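Side-chain contacts in vanadium-dependent bromoperoxidase (Corallina officinalis, PDB 1QHB), which catalyses the hydrogen peroxide-dependent bromination of organic substrates, using a bound vanadate ion, in a homododecamer whose subunits each also bind calcium: residues I276-R281 with A342-L347; E161-A166 with E436-I441. All blocks are in the same frame, centred on the assembly; numbering follows the deposited sequence.

Contact 1: I276-R281 with A342-L347; sequences ITISQR and ACLILL
I278 reaches L344 with a single methyl. CB leaves the backbone toward the helix but is still 6.0 Å from L344 CD1. With chi1 at -66°, CG1 lies opposite the carbonyl carbon and carries the longer branch inward, to 5.0 Å from L344 CD1. CD1 completes the approach at 3.6 Å from L344 CD1, while CG2, on the branch anti to the backbone N, stays behind at 6.6 Å from that same methyl. The two side chains meet roughly at right angles, and CD1 to CD1 is the only close pair between them. Y273 of strand 270-273 packs against both residues. This is a helix, 337-349, laid against one face of an antiparallel sheet. I278 pairs with I271 through the backbone, and residues 277-279 also form an antiparallel ladder with a strand of a second subunit, continuing the sheet across the interface. Two residues along, Q280 again sends its CB toward the helix. Its chain bends at chi2 (-89°), and I345 comes to meet it from the opposite direction, NE2 of Q280 lying 3.8 Å from CD1 of I345. That buried amide nitrogen is hydrogen-bonded to the carbonyl oxygens of V243 and F240, so its approach to the methyl costs it no polar partner. Spanning Q280, S279 OG accepts from R281 N at 3.2 Å in an ST turn where strand 276-285 is interrupted.

Contact 2: E161-A166 with E436-I441; sequences ELYLMA and EELSSI
I441 uses two branches on two neighbours in helix 153-167. Its CG2, set anti to the backbone N by a chi1 of -66°, presses on Y163, 3.6 Å from CB and 4.2 Å from CG of that tyrosine. The other branch runs out through CG1 to CD1, which stops 4.1 Å from CD1 of L164, the two side chains crossing at about a right angle. I441 thus straddles consecutive residues of one helical turn, and it has the largest buried area of the contact. L164 starts off along the flank of its helix, and its CD1 comes round to the meeting point. In Y163, chi1 of -88° swings the ring across toward L438, whose CD1 sits 4.1 Å from CE2 of the ring. Both aliphatic partners come to the ring obliquely. The buried hydroxyl at its far end is satisfied by a hydrogen bond with the carbonyl oxygen of F465. L438 marks the break between two helices: it leaves helical geometry after 432-437 and takes the N-cap position of 439-456. This junction packs on helix 153-167, where A160 also touches both L438 and I441. Helix 182-192 adds R191 against L164 and I441, and helix 530-548 meets L162 and M165 of helix 153-167.

How the contacts relate
From the N terminus, the chain first lays down helix 153-167, whose segment 161-166 meets its partner only at 436-441. It then passes through strand 276-285 and, 60 residues beyond segment 276-281, closes contact 1 with helix 337-349. Contact 2 then closes across 269 intervening residues, so contact 1 is nested wholly within the larger loop. The centres lie 37 Å apart and the nearest atoms about 20 Å, so they do not touch. Contact 1 joins the sheet at the subunit interface to a helix; contact 2 joins helix 153-167 to the junction of helices 432-437 and 439-456. Helix 530-548, which carries R545 of the vanadate site, packs on A342 in one and M165 in the other.

Contact 1: I276-R281 with A342-L347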
ATOM      1  N   ILE A 276      34.350  42.550 -16.391  1.00 11.85           N
ATOM      2  CA  ILE A 276      33.888  43.375 -17.493  1.00  7.46           C
ATOM      3  C   ILE A 276      32.766  44.276 -17.007  1.00  9.56           C
ATOM      4  O   ILE A 276      32.644  44.484 -15.793  1.00  9.33           O
ATOM      5  CB  ILE A 276      33.464  42.614 -18.760  1.00 10.13           C
ATOM      6  CG1 ILE A 276      32.310  41.671 -18.502  1.00 10.92           C
ATOM      7  CG2 ILE A 276      34.688  41.835 -19.264  1.00 10.38           C
ATOM      8  CD1 ILE A 276      31.853  40.853 -19.723  1.00  7.33           C
ATOM      9  N   THR A 277      32.005  44.943 -17.893  1.00  7.51           N
ATOM     10  CA  THR A 277      31.034  45.886 -17.403  1.00  8.88           C
ATOM     11  C   THR A 277      29.714  45.879 -18.135  1.00 10.36           C
ATOM     12  O   THR A 277      29.611  45.537 -19.299  1.00 11.59           O
ATOM     13  CB  THR A 277      31.497  47.385 -17.479  1.00 13.00           C
ATOM     14  OG1 THR A 277      32.000  47.631 -18.811  1.00 11.10           O
ATOM     15  CG2 THR A 277      32.601  47.696 -16.495  1.00 11.17           C
ATOM     16  N   ILE A 278      28.708  46.332 -17.384  1.00 10.38           N
ATOM     17  CA  ILE A 278      27.394  46.597 -17.937  1.00 10.29           C
ATOM     18  C   ILE A 278      27.211  48.127 -17.892  1.00 12.22           C
ATOM     19  O   ILE A 278      27.405  48.727 -16.836  1.00 10.92           O
ATOM     20  CB  ILE A 278      26.255  45.965 -17.145  1.00 15.08           C
ATOM     21  CG1 ILE A 278      26.317  44.433 -17.215  1.00 12.18           C
ATOM     22  CG2 ILE A 278      24.907  46.475 -17.648  1.00  7.28           C
ATOM     23  CD1 ILE A 278      25.603  43.732 -16.080  1.00 11.62           C
ATOM     24  N   SER A 279      26.754  48.701 -18.981  1.00 10.43           N
ATOM     25  CA  SER A 279      26.478  50.131 -18.985  1.00 12.72           C
ATOM     26  C   SER A 279      24.972  50.305 -18.757  1.00 12.95           C
ATOM     27  O   SER A 279      24.266  49.603 -19.473  1.00 11.32           O
ATOM     28  CB  SER A 279      26.857  50.694 -20.387  1.00 13.75           C
ATOM     29  OG  SER A 279      26.289  51.994 -20.467  1.00 12.59           O
ATOM     30  N   GLN A 280      24.502  51.199 -17.909  1.00 11.35           N
ATOM     31  CA  GLN A 280      23.119  51.452 -17.684  1.00 10.17           C
ATOM     32  C   GLN A 280      22.494  52.354 -18.759  1.00 12.88           C
ATOM     33  O   GLN A 280      21.270  52.599 -18.736  1.00 12.04           O
ATOM     34  CB  GLN A 280      22.890  52.161 -16.328  1.00 12.90           C
ATOM     35  CG  GLN A 280      23.312  51.340 -15.124  1.00 14.42           C
ATOM     36  CD  GLN A 280      22.190  50.442 -14.613  1.00 16.33           C
ATOM     37  OE1 GLN A 280      21.463  49.838 -15.417  1.00 13.72           O
ATOM     38  NE2 GLN A 280      22.070  50.394 -13.273  1.00  7.58           N
ATOM     39  N   ARG A 281      23.281  52.862 -19.700  1.00 10.84           N
ATOM     40  CA  ARG A 281      22.735  53.786 -20.696  1.00 10.55           C
ATOM     41  C   ARG A 281      21.902  53.021 -21.717  1.00 10.69           C
ATOM     42  O   ARG A 281      22.397  52.003 -22.216  1.00 11.19           O
ATOM     43  CB  ARG A 281      23.893  54.544 -21.379  1.00  8.29           C
ATOM     44  CG  ARG A 281      24.640  55.467 -20.427  1.00  6.52           C
ATOM     45  CD  ARG A 281      25.562  56.432 -21.162  1.00  9.75           C
ATOM     46  NE  ARG A 281      25.697  57.680 -20.396  1.00  9.37           N
ATOM     47  CZ  ARG A 281      26.469  57.819 -19.311  1.00 16.71           C
ATOM     48  NH1 ARG A 281      27.281  56.854 -18.875  1.00 11.64           N
ATOM     49  NH2 ARG A 281      26.515  58.968 -18.672  1.00  8.34           N
ATOM     50  N   ALA A 342      20.399  44.454 -10.643  1.00  9.70           N
ATOM     51  CA  ALA A 342      20.281  44.962  -9.276  1.00  8.62           C
ATOM     52  C   ALA A 342      21.117  44.109  -8.340  1.00  9.03           C
ATOM     53  O   ALA A 342      21.941  44.588  -7.564  1.00 10.98           O
ATOM     54  CB  ALA A 342      18.839  44.921  -8.813  1.00  8.18           C
ATOM     55  N   CYS A 343      20.988  42.787  -8.532  1.00  9.87           N
ATOM     56  CA  CYS A 343      21.803  41.866  -7.775  1.00  6.68           C
ATOM     57  C   CYS A 343      23.288  42.056  -7.909  1.00 10.94           C
ATOM     58  O   CYS A 343      23.964  42.055  -6.891  1.00  9.85           O
ATOM     59  CB  CYS A 343      21.434  40.418  -8.163  1.00  8.43           C
ATOM     60  SG  CYS A 343      22.088  39.100  -7.100  1.00  9.32           S
ATOM     61  N   LEU A 344      23.772  42.283  -9.118  1.00  9.58           N
ATOM     62  CA  LEU A 344      25.189  42.541  -9.347  1.00 10.49           C
ATOM     63  C   LEU A 344      25.676  43.819  -8.667  1.00 11.64           C
ATOM     64  O   LEU A 344      26.775  43.804  -8.129  1.00 11.74           O
ATOM     65  CB  LEU A 344      25.457  42.578 -10.841  1.00  7.97           C
ATOM     66  CG  LEU A 344      25.284  41.289 -11.652  1.00 15.04           C
ATOM     67  CD1 LEU A 344      25.330  41.640 -13.138  1.00 12.48           C
ATOM     68  CD2 LEU A 344      26.391  40.295 -11.342  1.00  6.63           C
ATOM     69  N   ILE A 345      24.873  44.874  -8.619  1.00 11.08           N
ATOM     70  CA  ILE A 345      25.237  46.106  -7.915  1.00 12.02           C
ATOM     71  C   ILE A 345      25.371  45.793  -6.418  1.00 13.57           C
ATOM     72  O   ILE A 345      26.294  46.270  -5.754  1.00 14.39           O
ATOM     73  CB  ILE A 345      24.151  47.163  -8.167  1.00 12.56           C
ATOM     74  CG1 ILE A 345      24.249  47.653  -9.636  1.00 12.35           C
ATOM     75  CG2 ILE A 345      24.338  48.388  -7.269  1.00  9.97           C
ATOM     76  CD1 ILE A 345      23.089  48.543 -10.079  1.00  6.96           C
ATOM     77  N   LEU A 346      24.390  45.065  -5.869  1.00 12.34           N
ATOM     78  CA  LEU A 346      24.350  44.739  -4.454  1.00 13.04           C
ATOM     79  C   LEU A 346      25.563  43.899  -4.120  1.00 10.77           C
ATOM     80  O   LEU A 346      26.222  44.173  -3.108  1.00 15.42           O
ATOM     81  CB  LEU A 346      23.068  44.004  -4.038  1.00 13.29           C
ATOM     82  CG  LEU A 346      21.742  44.741  -4.204  1.00 14.47           C
ATOM     83  CD1 LEU A 346      20.530  43.857  -4.032  1.00 15.20           C
ATOM     84  CD2 LEU A 346      21.657  45.891  -3.204  1.00 15.60           C
ATOM     85  N   LEU A 347      25.924  42.925  -4.985  1.00 10.32           N
ATOM     86  CA  LEU A 347      27.102  42.130  -4.637  1.00 11.92           C
ATOM     87  C   LEU A 347      28.354  42.971  -4.688  1.00 13.18           C
ATOM     88  O   LEU A 347      29.210  42.893  -3.782  1.00 12.40           O
ATOM     89  CB  LEU A 347      27.275  40.903  -5.540  1.00  9.82           C
ATOM     90  CG  LEU A 347      26.189  39.823  -5.378  1.00 14.04           C
ATOM     91  CD1 LEU A 347      26.220  38.848  -6.536  1.00  9.37           C
ATOM     92  CD2 LEU A 347      26.432  39.112  -4.035  1.00 11.73           C
TER

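Contact 2: E161-A166 with E436-I441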
ATOM      1  N   GLU A 161      -5.243  57.446 -17.534  1.00 11.56           N
ATOM      2  CA  GLU A 161      -3.826  57.446 -17.188  1.00 11.95           C
ATOM      3  C   GLU A 161      -2.944  57.022 -18.331  1.00 11.95           C
ATOM      4  O   GLU A 161      -1.849  57.608 -18.492  1.00 13.71           O
ATOM      5  CB  GLU A 161      -3.616  56.549 -15.966  1.00 11.14           C
ATOM      6  CG  GLU A 161      -2.140  56.319 -15.621  1.00 11.46           C
ATOM      7  CD  GLU A 161      -2.016  55.494 -14.361  1.00 20.84           C
ATOM      8  OE1 GLU A 161      -2.505  54.343 -14.429  1.00 14.44           O
ATOM      9  OE2 GLU A 161      -1.445  56.008 -13.375  1.00 16.43           O
ATOM     10  N   LEU A 162      -3.332  56.065 -19.158  1.00 12.36           N
ATOM     11  CA  LEU A 162      -2.495  55.631 -20.285  1.00 12.21           C
ATOM     12  C   LEU A 162      -2.442  56.657 -21.393  1.00 12.50           C
ATOM     13  O   LEU A 162      -1.403  56.723 -22.103  1.00 14.53           O
ATOM     14  CB  LEU A 162      -3.024  54.330 -20.926  1.00 10.71           C
ATOM     15  CG  LEU A 162      -3.041  53.079 -20.064  1.00 21.20           C
ATOM     16  CD1 LEU A 162      -3.607  51.872 -20.792  1.00 14.01           C
ATOM     17  CD2 LEU A 162      -1.651  52.782 -19.543  1.00 12.68           C
ATOM     18  N   TYR A 163      -3.554  57.352 -21.658  1.00  8.99           N
ATOM     19  CA  TYR A 163      -3.513  58.393 -22.718  1.00 12.03           C
ATOM     20  C   TYR A 163      -2.601  59.535 -22.275  1.00 10.61           C
ATOM     21  O   TYR A 163      -1.796  60.077 -23.044  1.00 14.09           O
ATOM     22  CB  TYR A 163      -4.909  58.970 -22.952  1.00  9.85           C
ATOM     23  CG  TYR A 163      -5.754  58.226 -23.980  1.00  8.74           C
ATOM     24  CD1 TYR A 163      -5.474  58.294 -25.328  1.00  7.61           C
ATOM     25  CD2 TYR A 163      -6.892  57.566 -23.589  1.00 10.44           C
ATOM     26  CE1 TYR A 163      -6.237  57.648 -26.281  1.00  8.84           C
ATOM     27  CE2 TYR A 163      -7.691  56.920 -24.514  1.00  8.03           C
ATOM     28  CZ  TYR A 163      -7.343  56.959 -25.839  1.00 10.11           C
ATOM     29  OH  TYR A 163      -8.146  56.290 -26.731  1.00 10.33           O
ATOM     30  N   LEU A 164      -2.609  59.911 -21.022  1.00  9.79           N
ATOM     31  CA  LEU A 164      -1.749  60.983 -20.509  1.00 13.25           C
ATOM     32  C   LEU A 164      -0.291  60.563 -20.494  1.00 16.00           C
ATOM     33  O   LEU A 164       0.585  61.400 -20.778  1.00 19.25           O
ATOM     34  CB  LEU A 164      -2.193  61.459 -19.129  1.00 11.74           C
ATOM     35  CG  LEU A 164      -3.549  62.181 -19.211  1.00 13.50           C
ATOM     36  CD1 LEU A 164      -4.218  62.154 -17.864  1.00 11.41           C
ATOM     37  CD2 LEU A 164      -3.340  63.639 -19.687  1.00 10.67           C
ATOM     38  N   MET A 165      -0.022  59.259 -20.280  1.00 14.18           N
ATOM     39  CA  MET A 165       1.354  58.807 -20.323  1.00 14.87           C
ATOM     40  C   MET A 165       1.829  58.902 -21.770  1.00 12.43           C
ATOM     41  O   MET A 165       2.972  59.218 -21.971  1.00 13.73           O
ATOM     42  CB  MET A 165       1.526  57.367 -19.902  1.00 13.50           C
ATOM     43  CG  MET A 165       1.386  57.173 -18.400  1.00 11.72           C
ATOM     44  SD  MET A 165       1.275  55.390 -18.118  1.00  9.92           S
ATOM     45  CE  MET A 165       1.654  55.370 -16.361  1.00 12.75           C
ATOM     46  N   ALA A 166       0.952  58.563 -22.712  1.00 12.13           N
ATOM     47  CA  ALA A 166       1.338  58.656 -24.124  1.00 12.50           C
ATOM     48  C   ALA A 166       1.567  60.116 -24.517  1.00 16.50           C
ATOM     49  O   ALA A 166       2.507  60.384 -25.272  1.00 17.90           O
ATOM     50  CB  ALA A 166       0.226  58.057 -24.941  1.00 12.29           C
ATOM     51  N   GLU A 436     -17.394  59.543 -22.935  1.00 21.13           N
ATOM     52  CA  GLU A 436     -17.823  60.828 -22.395  1.00 22.90           C
ATOM     53  C   GLU A 436     -16.893  61.361 -21.320  1.00 23.78           C
ATOM     54  O   GLU A 436     -16.567  62.551 -21.298  1.00 24.75           O
ATOM     55  CB  GLU A 436     -19.242  60.679 -21.852  1.00 34.34           C
ATOM     56  CG  GLU A 436     -19.770  61.934 -21.175  1.00 49.64           C
ATOM     57  CD  GLU A 436     -21.005  61.597 -20.354  1.00 71.26           C
ATOM     58  OE1 GLU A 436     -21.992  61.116 -20.958  1.00 83.07           O
ATOM     59  OE2 GLU A 436     -20.990  61.799 -19.123  1.00 80.88           O
ATOM     60  N   GLU A 437     -16.491  60.506 -20.374  1.00 21.82           N
ATOM     61  CA  GLU A 437     -15.630  60.948 -19.295  1.00 21.10           C
ATOM     62  C   GLU A 437     -14.205  61.298 -19.699  1.00 20.36           C
ATOM     63  O   GLU A 437     -13.597  61.999 -18.889  1.00 20.19           O
ATOM     64  CB  GLU A 437     -15.490  59.844 -18.236  1.00 25.31           C
ATOM     65  CG  GLU A 437     -16.828  59.263 -17.846  1.00 43.93           C
ATOM     66  CD  GLU A 437     -17.354  59.801 -16.540  1.00 48.83           C
ATOM     67  OE1 GLU A 437     -16.822  60.811 -16.034  1.00 55.01           O
ATOM     68  OE2 GLU A 437     -18.301  59.144 -16.055  1.00 57.82           O
ATOM     69  N   LEU A 438     -13.682  60.811 -20.806  1.00 19.90           N
ATOM     70  CA  LEU A 438     -12.335  61.170 -21.239  1.00 22.86           C
ATOM     71  C   LEU A 438     -12.317  62.289 -22.265  1.00 25.98           C
ATOM     72  O   LEU A 438     -11.257  62.504 -22.884  1.00 26.81           O
ATOM     73  CB  LEU A 438     -11.700  59.949 -21.939  1.00 22.82           C
ATOM     74  CG  LEU A 438     -11.450  58.707 -21.081  1.00 25.23           C
ATOM     75  CD1 LEU A 438     -10.872  57.609 -21.954  1.00 25.49           C
ATOM     76  CD2 LEU A 438     -10.527  59.068 -19.922  1.00 26.87           C
ATOM     77  N   SER A 439     -13.457  62.955 -22.495  1.00 26.33           N
ATOM     78  CA  SER A 439     -13.556  63.962 -23.539  1.00 26.96           C
ATOM     79  C   SER A 439     -12.438  64.967 -23.620  1.00 21.00           C
ATOM     80  O   SER A 439     -11.926  65.049 -24.732  1.00 21.34           O
ATOM     81  CB  SER A 439     -14.889  64.724 -23.452  1.00 34.63           C
ATOM     82  OG  SER A 439     -14.789  65.646 -22.381  1.00 55.18           O
ATOM     83  N   SER A 440     -12.021  65.709 -22.609  1.00 19.02           N
ATOM     84  CA  SER A 440     -10.936  66.669 -22.821  1.00 25.53           C
ATOM     85  C   SER A 440      -9.626  65.983 -23.155  1.00 26.84           C
ATOM     86  O   SER A 440      -8.921  66.427 -24.072  1.00 29.91           O
ATOM     87  CB  SER A 440     -10.761  67.554 -21.599  1.00 27.56           C
ATOM     88  OG  SER A 440     -11.041  66.835 -20.429  1.00 54.74           O
ATOM     89  N   ILE A 441      -9.320  64.840 -22.498  1.00 25.40           N
ATOM     90  CA  ILE A 441      -8.123  64.108 -22.903  1.00 18.61           C
ATOM     91  C   ILE A 441      -8.168  63.716 -24.364  1.00 16.28           C
ATOM     92  O   ILE A 441      -7.158  63.820 -25.046  1.00 19.06           O
ATOM     93  CB  ILE A 441      -7.970  62.866 -22.024  1.00 20.68           C
ATOM     94  CG1 ILE A 441      -7.684  63.311 -20.586  1.00 14.52           C
ATOM     95  CG2 ILE A 441      -6.843  61.978 -22.523  1.00 19.93           C
ATOM     96  CD1 ILE A 441      -7.881  62.145 -19.616  1.00 21.31           C
TER